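Local coordinates for protein eukaryotic translation initiation factor 2D (Homo sapiens, PDB 5W2F) that delivers tRNA to the P-site of the eukaryotic ribosome independently of GTP, this chain being its C-terminal region with the SUI1 domain, at residues I110-I115 with H192-L196; V126-R130 with Q174-L178; P139-A143 with S165-Q169. All coordinates share one frame; numbering follows the deposited sequence.

Interaction 1: residues I110-I115 with H192-L196; sequences ICPIDI and HIQGL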
ATOM      1  N   ILE A 110      -1.152  -2.284   0.508  1.00 24.80           N
ATOM      2  CA  ILE A 110      -1.671  -1.973   1.822  1.00 24.61           C
ATOM      3  C   ILE A 110      -1.937  -3.352   2.477  1.00 26.89           C
ATOM      4  O   ILE A 110      -2.500  -4.255   1.838  1.00 32.50           O
ATOM      5  CB  ILE A 110      -2.957  -1.098   1.753  1.00 29.01           C
ATOM      6  CG1 ILE A 110      -2.702   0.215   0.974  1.00 30.94           C
ATOM      7  CG2 ILE A 110      -3.445  -0.760   3.158  1.00 34.35           C
ATOM      8  CD1 ILE A 110      -3.933   0.904   0.430  1.00 34.66           C
ATOM      9  N   CYS A 111      -1.424  -3.518   3.693  1.00 21.55           N
ATOM     10  CA  CYS A 111      -1.686  -4.689   4.523  0.65 20.51           C
ATOM     11  C   CYS A 111      -2.376  -4.175   5.780  1.00 19.83           C
ATOM     12  O   CYS A 111      -2.108  -3.065   6.216  1.00 21.41           O
ATOM     13  CB  CYS A 111      -0.376  -5.378   4.915  0.65 21.65           C
ATOM     14  SG  CYS A 111       0.864  -4.315   5.709  0.65 24.21           S
ATOM     15  N   PRO A 112      -3.254  -4.984   6.368  1.00 18.35           N
ATOM     16  CA  PRO A 112      -3.955  -4.546   7.552  1.00 17.19           C
ATOM     17  C   PRO A 112      -3.100  -4.607   8.799  1.00 17.24           C
ATOM     18  O   PRO A 112      -2.181  -5.438   8.893  1.00 17.92           O
ATOM     19  CB  PRO A 112      -5.090  -5.553   7.673  1.00 20.07           C
ATOM     20  CG  PRO A 112      -4.516  -6.810   7.079  1.00 20.74           C
ATOM     21  CD  PRO A 112      -3.653  -6.342   5.959  1.00 20.74           C
ATOM     22  N   ILE A 113      -3.434  -3.751   9.763  1.00 16.54           N
ATOM     23  CA  ILE A 113      -2.970  -3.987  11.141  1.00 16.91           C
ATOM     24  C   ILE A 113      -3.786  -5.159  11.684  1.00 17.77           C
ATOM     25  O   ILE A 113      -5.014  -5.177  11.538  1.00 18.33           O
ATOM     26  CB  ILE A 113      -3.165  -2.759  12.019  1.00 18.02           C
ATOM     27  CG1 ILE A 113      -2.244  -1.645  11.546  1.00 19.25           C
ATOM     28  CG2 ILE A 113      -2.900  -3.103  13.477  1.00 19.61           C
ATOM     29  CD1 ILE A 113      -2.521  -0.290  12.151  1.00 21.21           C
ATOM     30  N   ASP A 114      -3.099  -6.149  12.241  1.00 16.03           N
ATOM     31  CA  ASP A 114      -3.746  -7.318  12.820  1.00 17.18           C
ATOM     32  C   ASP A 114      -3.605  -7.267  14.326  1.00 16.98           C
ATOM     33  O   ASP A 114      -2.495  -7.188  14.850  1.00 18.30           O
ATOM     34  CB  ASP A 114      -3.133  -8.640  12.316  1.00 17.70           C
ATOM     35  CG  ASP A 114      -3.112  -8.755  10.818  1.00 18.99           C
ATOM     36  OD1 ASP A 114      -4.150  -8.514  10.175  1.00 19.92           O
ATOM     37  OD2 ASP A 114      -2.020  -9.070  10.281  1.00 20.43           O
ATOM     38  N   ILE A 115      -4.735  -7.359  15.001  1.00 17.62           N
ATOM     39  CA  ILE A 115      -4.822  -7.411  16.460  1.00 17.64           C
ATOM     40  C   ILE A 115      -5.430  -8.743  16.839  1.00 18.52           C
ATOM     41  O   ILE A 115      -6.556  -9.031  16.434  1.00 18.94           O
ATOM     42  CB  ILE A 115      -5.703  -6.299  17.037  1.00 18.81           C
ATOM     43  CG1 ILE A 115      -5.258  -4.919  16.571  1.00 18.97           C
ATOM     44  CG2 ILE A 115      -5.751  -6.386  18.554  1.00 19.45           C
ATOM     45  CD1 ILE A 115      -6.369  -3.920  16.614  1.00 22.70           C
ATOM     46  N   HIS A 192      -8.944  -1.113   7.429  1.00 18.43           N
ATOM     47  CA  HIS A 192      -7.574  -1.599   7.381  1.00 19.19           C
ATOM     48  C   HIS A 192      -7.074  -2.141   8.701  1.00 18.31           C
ATOM     49  O   HIS A 192      -5.873  -2.368   8.864  1.00 19.54           O
ATOM     50  CB  HIS A 192      -6.645  -0.494   6.860  1.00 20.66           C
ATOM     51  CG  HIS A 192      -6.860  -0.193   5.415  1.00 21.76           C
ATOM     52  ND1 HIS A 192      -6.852  -1.183   4.459  1.00 25.81           N
ATOM     53  CD2 HIS A 192      -7.108   0.965   4.763  1.00 23.45           C
ATOM     54  CE1 HIS A 192      -7.074  -0.644   3.273  1.00 26.95           C
ATOM     55  NE2 HIS A 192      -7.238   0.659   3.432  1.00 26.61           N
ATOM     56  N   ILE A 193      -7.999  -2.410   9.617  1.00 19.11           N
ATOM     57  CA  ILE A 193      -7.667  -3.014  10.916  1.00 19.12           C
ATOM     58  C   ILE A 193      -8.477  -4.289  11.071  1.00 19.74           C
ATOM     59  O   ILE A 193      -9.695  -4.275  10.861  1.00 19.82           O
ATOM     60  CB  ILE A 193      -7.954  -2.049  12.060  1.00 20.70           C
ATOM     61  CG1 ILE A 193      -7.222  -0.719  11.808  1.00 23.94           C
ATOM     62  CG2 ILE A 193      -7.581  -2.671  13.408  1.00 20.58           C
ATOM     63  CD1 ILE A 193      -7.697   0.395  12.663  1.00 26.14           C
ATOM     64  N   GLN A 194      -7.789  -5.370  11.419  1.00 16.91           N
ATOM     65  CA  GLN A 194      -8.421  -6.675  11.677  1.00 18.53           C
ATOM     66  C   GLN A 194      -8.283  -7.038  13.127  1.00 16.29           C
ATOM     67  O   GLN A 194      -7.225  -6.869  13.706  1.00 19.69           O
ATOM     68  CB  GLN A 194      -7.787  -7.773  10.789  1.00 19.67           C
ATOM     69  CG  GLN A 194      -8.146  -7.543   9.327  1.00 20.49           C
ATOM     70  CD  GLN A 194      -7.662  -8.638   8.388  1.00 23.52           C
ATOM     71  OE1 GLN A 194      -8.356  -8.954   7.423  1.00 32.34           O
ATOM     72  NE2 GLN A 194      -6.485  -9.218   8.655  1.00 19.56           N
ATOM     73  N   GLY A 195      -9.360  -7.549  13.680  1.00 17.33           N
ATOM     74  CA  GLY A 195      -9.394  -8.084  15.043  1.00 16.94           C
ATOM     75  C   GLY A 195     -10.183  -7.262  16.048  1.00 16.69           C
ATOM     76  O   GLY A 195     -10.460  -7.759  17.155  1.00 17.83           O
ATOM     77  N   LEU A 196     -10.584  -6.046  15.684  1.00 16.78           N
ATOM     78  CA  LEU A 196     -11.325  -5.227  16.641  1.00 17.39           C
ATOM     79  C   LEU A 196     -12.666  -5.834  16.979  1.00 18.71           C
ATOM     80  O   LEU A 196     -13.222  -5.576  18.073  1.00 19.96           O
ATOM     81  CB  LEU A 196     -11.514  -3.798  16.146  1.00 18.04           C
ATOM     82  CG  LEU A 196     -10.234  -2.994  16.018  1.00 18.81           C
ATOM     83  CD1 LEU A 196     -10.513  -1.691  15.301  1.00 23.26           C
ATOM     84  CD2 LEU A 196      -9.608  -2.764  17.390  1.00 21.94           C
TER
HETATM   85  O   HOH W   1      -8.565  -9.578  18.214  1.00 20.76           O
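Ile113 and Asp114 pair with Ile193 and Gln194 as parallel strands at one edge of the mixed SUI1 sheet. Strand 193-194 is one of the two outermost strands of this sheet within the chain, beside strand 113-121. Three backbone bonds join the two. Ile113 N gives to His192 O, Gln194 N gives to Ile113 O at 2.8 Å, and Ile115 N gives to Gln194 O. The second is almost straight, with an N-H...O angle of 176°.

Gln194 carries the side-chain bond. Its CB lies 3.8 Å from Asp114 OD1. CG passes CB of Pro112, and the chain runs on extended beyond it (chi2 -175°). This carries the amide alongside the Asp114 carboxylate, with both side chains pointing the same way. NE2 then gives a hydrogen to Asp114 OD1 at 2.9 Å, while Pro112 CG packs against the same nitrogen. The carboxylate and amide planes are turned 35° apart.

Elsewhere, Ile115 CD1 reaches Ile193 CG2 at 3.6 Å and also meets Leu196 CD2. Leu178 of helix 175-185 packs on Ile115, and Leu183 on Ile193 and Leu196. Before the strand, Ile110 CG2 sits over one face of the His192 ring in a CH-pi contact, 3.8 Å from the ring centroid. Past the last bridge, one water gives hydrogens to both Ile115 O and Gly195 O, at 2.7 Å from Ile115 O.

Interaction 2: residues V126-R130 with Q174-L178; sequences VTVVR and QVHHL. With FMT (formic acid), chain C.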
ATOM      1  N   VAL A 126      -2.941 -12.862  25.962  1.00 21.31           N
ATOM      2  CA  VAL A 126      -2.178 -11.717  25.503  1.00 20.97           C
ATOM      3  C   VAL A 126      -2.786 -11.160  24.227  1.00 19.06           C
ATOM      4  O   VAL A 126      -3.521 -11.849  23.525  1.00 20.75           O
ATOM      5  CB  VAL A 126      -0.699 -12.060  25.247  1.00 24.03           C
ATOM      6  CG1 VAL A 126      -0.034 -12.466  26.554  1.00 27.59           C
ATOM      7  CG2 VAL A 126      -0.534 -13.109  24.144  1.00 23.97           C
ATOM      8  N   THR A 127      -2.475  -9.901  23.966  1.00 18.38           N
ATOM      9  CA  THR A 127      -2.910  -9.182  22.770  1.00 17.86           C
ATOM     10  C   THR A 127      -1.685  -8.917  21.915  1.00 16.37           C
ATOM     11  O   THR A 127      -0.674  -8.407  22.416  1.00 18.40           O
ATOM     12  CB  THR A 127      -3.604  -7.869  23.158  1.00 17.47           C
ATOM     13  OG1 THR A 127      -4.670  -8.149  24.066  1.00 17.97           O
ATOM     14  CG2 THR A 127      -4.165  -7.155  21.960  1.00 18.66           C
ATOM     15  N   VAL A 128      -1.751  -9.310  20.642  1.00 16.08           N
ATOM     16  CA  VAL A 128      -0.614  -9.212  19.729  1.00 16.69           C
ATOM     17  C   VAL A 128      -0.988  -8.322  18.549  1.00 16.13           C
ATOM     18  O   VAL A 128      -2.033  -8.527  17.927  1.00 16.97           O
ATOM     19  CB  VAL A 128      -0.183 -10.607  19.254  1.00 18.01           C
ATOM     20  CG1 VAL A 128       0.996 -10.513  18.299  1.00 19.04           C
ATOM     21  CG2 VAL A 128       0.089 -11.539  20.456  1.00 21.07           C
ATOM     22  N   VAL A 129      -0.130  -7.342  18.260  1.00 16.43           N
ATOM     23  CA  VAL A 129      -0.415  -6.310  17.261  1.00 17.01           C
ATOM     24  C   VAL A 129       0.676  -6.290  16.207  1.00 16.05           C
ATOM     25  O   VAL A 129       1.837  -5.991  16.523  1.00 17.87           O
ATOM     26  CB  VAL A 129      -0.564  -4.920  17.902  1.00 17.92           C
ATOM     27  CG1 VAL A 129      -1.081  -3.916  16.865  1.00 19.69           C
ATOM     28  CG2 VAL A 129      -1.476  -4.985  19.129  1.00 19.00           C
ATOM     29  N   ARG A 130       0.293  -6.625  14.968  1.00 15.91           N
ATOM     30  CA  ARG A 130       1.194  -6.732  13.827  1.00 16.76           C
ATOM     31  C   ARG A 130       0.897  -5.623  12.810  1.00 16.45           C
ATOM     32  O   ARG A 130      -0.244  -5.215  12.654  1.00 16.76           O
ATOM     33  CB  ARG A 130       0.926  -8.113  13.153  1.00 19.52           C
ATOM     34  CG  ARG A 130       1.669  -8.383  11.857  1.00 22.46           C
ATOM     35  CD  ARG A 130       1.278  -9.730  11.287  1.00 21.16           C
ATOM     36  NE  ARG A 130       1.772 -10.826  12.131  1.00 19.85           N
ATOM     37  CZ  ARG A 130       2.870 -11.542  11.924  1.00 21.11           C
ATOM     38  NH1 ARG A 130       3.635 -11.349  10.868  1.00 22.40           N
ATOM     39  NH2 ARG A 130       3.210 -12.465  12.803  1.00 21.01           N
ATOM     40  N   GLN A 174      -6.679  -6.656  25.507  1.00 17.95           N
ATOM     41  CA  GLN A 174      -6.555  -5.205  25.384  1.00 18.23           C
ATOM     42  C   GLN A 174      -7.067  -4.673  24.065  1.00 18.61           C
ATOM     43  O   GLN A 174      -6.762  -3.530  23.700  1.00 19.44           O
ATOM     44  CB  GLN A 174      -5.094  -4.784  25.585  1.00 19.99           C
ATOM     45  CG  GLN A 174      -4.450  -5.378  26.833  1.00 20.51           C
ATOM     46  CD  GLN A 174      -5.109  -4.969  28.145  1.00 21.41           C
ATOM     47  OE1 GLN A 174      -5.944  -4.057  28.205  1.00 22.81           O
ATOM     48  NE2 GLN A 174      -4.703  -5.640  29.220  1.00 23.56           N
ATOM     49  N   VAL A 175      -7.848  -5.489  23.349  1.00 17.59           N
ATOM     50  CA  VAL A 175      -8.270  -5.131  21.991  1.00 18.27           C
ATOM     51  C   VAL A 175      -8.992  -3.777  21.949  1.00 18.63           C
ATOM     52  O   VAL A 175      -8.753  -2.961  21.048  1.00 19.53           O
ATOM     53  CB  VAL A 175      -9.135  -6.233  21.378  1.00 18.12           C
ATOM     54  CG1 VAL A 175      -9.562  -5.878  19.955  1.00 18.53           C
ATOM     55  CG2 VAL A 175      -8.439  -7.587  21.414  1.00 19.25           C
ATOM     56  N   HIS A 176      -9.851  -3.536  22.931  1.00 17.91           N
ATOM     57  CA  HIS A 176     -10.586  -2.268  23.003  1.00 20.29           C
ATOM     58  C   HIS A 176      -9.682  -1.051  23.113  1.00 21.63           C
ATOM     59  O   HIS A 176      -9.979  -0.001  22.553  1.00 22.02           O
ATOM     60  CB  HIS A 176     -11.624  -2.304  24.119  1.00 21.11           C
ATOM     61  CG  HIS A 176     -11.064  -2.602  25.475  1.00 21.39           C
ATOM     62  ND1 HIS A 176     -10.543  -3.838  25.804  1.00 21.95           N
ATOM     63  CD2 HIS A 176     -10.951  -1.830  26.588  1.00 23.81           C
ATOM     64  CE1 HIS A 176     -10.126  -3.810  27.062  1.00 24.10           C
ATOM     65  NE2 HIS A 176     -10.389  -2.611  27.568  1.00 25.79           N
ATOM     66  N   HIS A 177      -8.551  -1.198  23.784  1.00 20.09           N
ATOM     67  CA  HIS A 177      -7.595  -0.104  23.870  1.00 20.69           C
ATOM     68  C   HIS A 177      -6.903   0.161  22.532  1.00 20.49           C
ATOM     69  O   HIS A 177      -6.564   1.312  22.229  1.00 21.38           O
ATOM     70  CB  HIS A 177      -6.564  -0.376  24.960  1.00 21.06           C
ATOM     71  CG  HIS A 177      -7.143  -0.391  26.338  1.00 23.25           C
ATOM     72  ND1 HIS A 177      -7.804   0.687  26.892  1.00 24.91           N
ATOM     73  CD2 HIS A 177      -7.157  -1.366  27.276  1.00 24.46           C
ATOM     74  CE1 HIS A 177      -8.192   0.374  28.117  1.00 25.13           C
ATOM     75  NE2 HIS A 177      -7.795  -0.859  28.382  1.00 27.56           N
ATOM     76  N   LEU A 178      -6.674  -0.890  21.748  1.00 19.18           N
ATOM     77  CA  LEU A 178      -6.167  -0.687  20.387  1.00 19.24           C
ATOM     78  C   LEU A 178      -7.193   0.018  19.511  1.00 18.95           C
ATOM     79  O   LEU A 178      -6.822   0.791  18.635  1.00 20.16           O
ATOM     80  CB  LEU A 178      -5.744  -1.993  19.710  1.00 19.48           C
ATOM     81  CG  LEU A 178      -4.345  -2.492  20.004  1.00 21.34           C
ATOM     82  CD1 LEU A 178      -3.306  -1.505  19.481  1.00 19.87           C
ATOM     83  CD2 LEU A 178      -4.136  -2.786  21.480  1.00 22.71           C
TER
HETATM   84  C   FMT C 602      -9.842   3.026  25.651  1.00 36.69           C
HETATM   85  O1  FMT C 602     -10.361   4.134  25.582  1.00 44.65           O
HETATM   86  O2  FMT C 602      -8.536   2.973  25.882  1.00 33.44           O
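Between segments 126-130 and 174-178 the backbones come nearest at Thr127 and Gln174, with their CA atoms 6.0 Å apart; at Val129 and Leu178 the CA separation is 8.6 Å. Gln174 is the N-cap residue, so strand and helix meet where the helix begins. This is the helix-on-sheet packing of the SUI1 domain.

Thr127 makes the polar link. Its OG1 accepts a hydrogen from Gln174 N at 2.9 Å, with an N-H...O angle of 153°. The same hydroxyl is also hydrogen-bonded to Gly172 O, so it ties two backbone groups of the turn ahead of the helix to the strand. The rotation of Thr127 (chi1 -55°) puts OG1 where Gln174 N can reach it. The Gln174 side chain crosses that of Thr127 at about a right angle and bends away, and its NE2 bonds Gln171 O.

One helical turn after Gln174, Leu178 meets Val129 tip to tip. Val129 CG2 lies 3.9 Å from Leu178 CG and touches CD1 as well. Leu146 of helix 139-150 also packs on Leu178.

Away from the strand, His177 ND1 gives a hydrogen to O2 of a formic acid at 2.6 Å, probably taken from the crystallisation liquor. Arg149 NE bonds the same molecule. The contact itself thus pairs one buried hydroxyl, which holds the helix start by its backbone, with apolar packing of Val129 on Leu178 beside it.

Interaction 3: residues P139-A143 with S165-Q169; sequences PYSVA and SLQVQ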
ATOM      1  N   PRO A 139       6.546   0.634  16.924  1.00 21.21           N
ATOM      2  CA  PRO A 139       6.117  -0.325  17.939  1.00 20.98           C
ATOM      3  C   PRO A 139       6.585   0.005  19.367  1.00 22.74           C
ATOM      4  O   PRO A 139       5.836  -0.239  20.317  1.00 22.63           O
ATOM      5  CB  PRO A 139       6.687  -1.650  17.434  1.00 23.08           C
ATOM      6  CG  PRO A 139       6.735  -1.483  15.958  1.00 23.16           C
ATOM      7  CD  PRO A 139       7.154  -0.056  15.771  1.00 22.90           C
ATOM      8  N   TYR A 140       7.790   0.569  19.526  1.00 22.52           N
ATOM      9  CA  TYR A 140       8.260   0.904  20.878  1.00 22.73           C
ATOM     10  C   TYR A 140       7.412   2.025  21.501  1.00 22.48           C
ATOM     11  O   TYR A 140       7.127   2.019  22.707  1.00 26.17           O
ATOM     12  CB  TYR A 140       9.778   1.197  20.890  1.00 24.72           C
ATOM     13  CG  TYR A 140      10.595  -0.092  20.779  1.00 26.35           C
ATOM     14  CD1 TYR A 140      10.837  -0.850  21.889  1.00 27.13           C
ATOM     15  CD2 TYR A 140      11.078  -0.570  19.550  1.00 28.68           C
ATOM     16  CE1 TYR A 140      11.534  -2.042  21.818  1.00 30.40           C
ATOM     17  CE2 TYR A 140      11.791  -1.779  19.474  1.00 30.59           C
ATOM     18  CZ  TYR A 140      12.015  -2.504  20.620  1.00 30.82           C
ATOM     19  OH  TYR A 140      12.711  -3.714  20.618  1.00 38.42           O
ATOM     20  N   SER A 141       7.031   3.000  20.686  1.00 24.07           N
ATOM     21  CA  SER A 141       6.148   4.069  21.140  1.00 24.81           C
ATOM     22  C   SER A 141       4.752   3.557  21.485  1.00 22.86           C
ATOM     23  O   SER A 141       4.192   3.842  22.551  1.00 26.15           O
ATOM     24  CB  SER A 141       6.032   5.143  20.084  1.00 27.17           C
ATOM     25  OG  SER A 141       5.122   6.123  20.491  1.00 31.15           O
ATOM     26  N   VAL A 142       4.200   2.764  20.584  1.00 22.92           N
ATOM     27  CA  VAL A 142       2.896   2.151  20.835  1.00 22.33           C
ATOM     28  C   VAL A 142       2.924   1.288  22.106  1.00 23.00           C
ATOM     29  O   VAL A 142       2.004   1.363  22.933  1.00 24.09           O
ATOM     30  CB  VAL A 142       2.423   1.343  19.620  1.00 21.44           C
ATOM     31  CG1 VAL A 142       1.176   0.550  19.954  1.00 20.94           C
ATOM     32  CG2 VAL A 142       2.169   2.265  18.429  1.00 22.11           C
ATOM     33  N   ALA A 143       3.997   0.521  22.283  1.00 23.25           N
ATOM     34  CA  ALA A 143       4.145  -0.298  23.487  1.00 22.74           C
ATOM     35  C   ALA A 143       4.154   0.520  24.768  1.00 22.67           C
ATOM     36  O   ALA A 143       3.521   0.130  25.751  1.00 24.87           O
ATOM     37  CB  ALA A 143       5.365  -1.190  23.399  1.00 24.00           C
ATOM     38  N   SER A 165       9.460  -7.430  10.456  1.00 29.47           N
ATOM     39  CA  SER A 165       8.655  -6.476  11.172  1.00 27.76           C
ATOM     40  C   SER A 165       8.603  -6.849  12.655  1.00 25.81           C
ATOM     41  O   SER A 165       8.917  -7.972  13.059  1.00 27.24           O
ATOM     42  CB  SER A 165       7.233  -6.427  10.582  1.00 29.78           C
ATOM     43  OG  SER A 165       6.442  -7.557  10.987  1.00 34.34           O
ATOM     44  N   LEU A 166       8.226  -5.870  13.448  1.00 23.18           N
ATOM     45  CA  LEU A 166       8.089  -6.020  14.883  1.00 22.68           C
ATOM     46  C   LEU A 166       6.621  -6.012  15.244  1.00 21.25           C
ATOM     47  O   LEU A 166       5.805  -5.358  14.583  1.00 23.40           O
ATOM     48  CB  LEU A 166       8.753  -4.854  15.587  1.00 23.71           C
ATOM     49  CG  LEU A 166      10.259  -4.714  15.339  1.00 26.79           C
ATOM     50  CD1 LEU A 166      10.716  -3.412  15.958  1.00 31.36           C
ATOM     51  CD2 LEU A 166      10.997  -5.902  15.895  1.00 29.96           C
ATOM     52  N   GLN A 167       6.308  -6.724  16.307  1.00 19.05           N
ATOM     53  CA  GLN A 167       4.961  -6.721  16.859  1.00 18.53           C
ATOM     54  C   GLN A 167       5.004  -6.288  18.323  1.00 19.43           C
ATOM     55  O   GLN A 167       6.035  -6.402  19.007  1.00 21.02           O
ATOM     56  CB  GLN A 167       4.314  -8.103  16.746  1.00 20.79           C
ATOM     57  CG  GLN A 167       5.038  -9.200  17.502  1.00 21.13           C
ATOM     58  CD  GLN A 167       4.395 -10.535  17.255  1.00 21.63           C
ATOM     59  OE1 GLN A 167       3.740 -10.736  16.237  1.00 23.48           O
ATOM     60  NE2 GLN A 167       4.622 -11.457  18.135  1.00 24.94           N
ATOM     61  N   VAL A 168       3.885  -5.754  18.790  1.00 18.74           N
ATOM     62  CA  VAL A 168       3.695  -5.414  20.180  1.00 19.04           C
ATOM     63  C   VAL A 168       2.847  -6.494  20.829  1.00 19.93           C
ATOM     64  O   VAL A 168       1.816  -6.880  20.292  1.00 19.87           O
ATOM     65  CB  VAL A 168       3.014  -4.052  20.325  1.00 20.85           C
ATOM     66  CG1 VAL A 168       2.719  -3.715  21.778  1.00 22.20           C
ATOM     67  CG2 VAL A 168       3.850  -2.970  19.661  1.00 20.36           C
ATOM     68  N   GLN A 169       3.280  -6.956  21.995  1.00 20.28           N
ATOM     69  CA  GLN A 169       2.481  -7.828  22.832  1.00 19.66           C
ATOM     70  C   GLN A 169       2.105  -7.098  24.097  1.00 19.63           C
ATOM     71  O   GLN A 169       2.969  -6.460  24.728  1.00 22.36           O
ATOM     72  CB  GLN A 169       3.257  -9.083  23.134  1.00 22.40           C
ATOM     73  CG  GLN A 169       3.437  -9.953  21.916  1.00 32.08           C
ATOM     74  CD  GLN A 169       4.001 -11.322  22.262  1.00 39.61           C
ATOM     75  OE1 GLN A 169       4.797 -11.454  23.204  1.00 53.73           O
ATOM     76  NE2 GLN A 169       3.602 -12.349  21.502  1.00 33.98           N
TER
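Helix 139-150 packs on strand 166-171 as part of the alpha/beta fold of the SUI1 domain. The short segments 139-143 and 166-169 run nearly parallel, 7° apart, and their axes come within 8.3 Å. No hydrogen bond crosses between them.

Pro139 begins the helix and lies against two strand residues. Its ring carbon CG meets Leu166 CB at 3.9 Å, where the two side chains cross at about a right angle. Its CB touches Val168 CG2 at 3.8 Å.

Val168 points toward the helix and divides its branches between neighbours one turn apart. CG1 stands anti to the backbone N (chi1 176°) and reaches Ala143 CB at 4.0 Å. CG2 comes to 3.4 Å from Pro139 O and more loosely meets Val142 CG1. That carbonyl is already used within the helix, as it accepts a hydrogen from Ala143 N.

The CB of Tyr140 points away from the strand, but its ring swings back. CE2 comes to 4.0 Å from Leu166 CD1, which approaches the ring obliquely. Val156 of strand 154-158 lies against Tyr140 and Ala143, so the helix also touches an edge strand of the sheet.

The contact therefore rests on van der Waals packing alone. The touching groups are a proline ring, an alanine methyl, valine and leucine branches and one tyrosine ring carbon. The backbone of Val168 is hydrogen-bonded to Val129 in the sheet.

All three contacts share the mixed sheet of the SUI1 domain. Interaction 1 adds the edge strand 193-194, while interactions 2 and 3 pack helices 175-185 and 139-150 on it. The centres of interactions 1 and 2 lie about 11 Å apart, as do those of 2 and 3; 1 and 3 are about 14 Å apart and do not touch. Along the chain they are nested: 139-143 with 165-169 lies inside 126-130 with 174-178, itself inside 110-115 with 192-196. Strand 124-130 connects them, through probable hydrogen bonds from Arg130 N to Asp114 O and from Val129 N to Val168 O. Interaction 1 thus brings the sheet's first and last strands together.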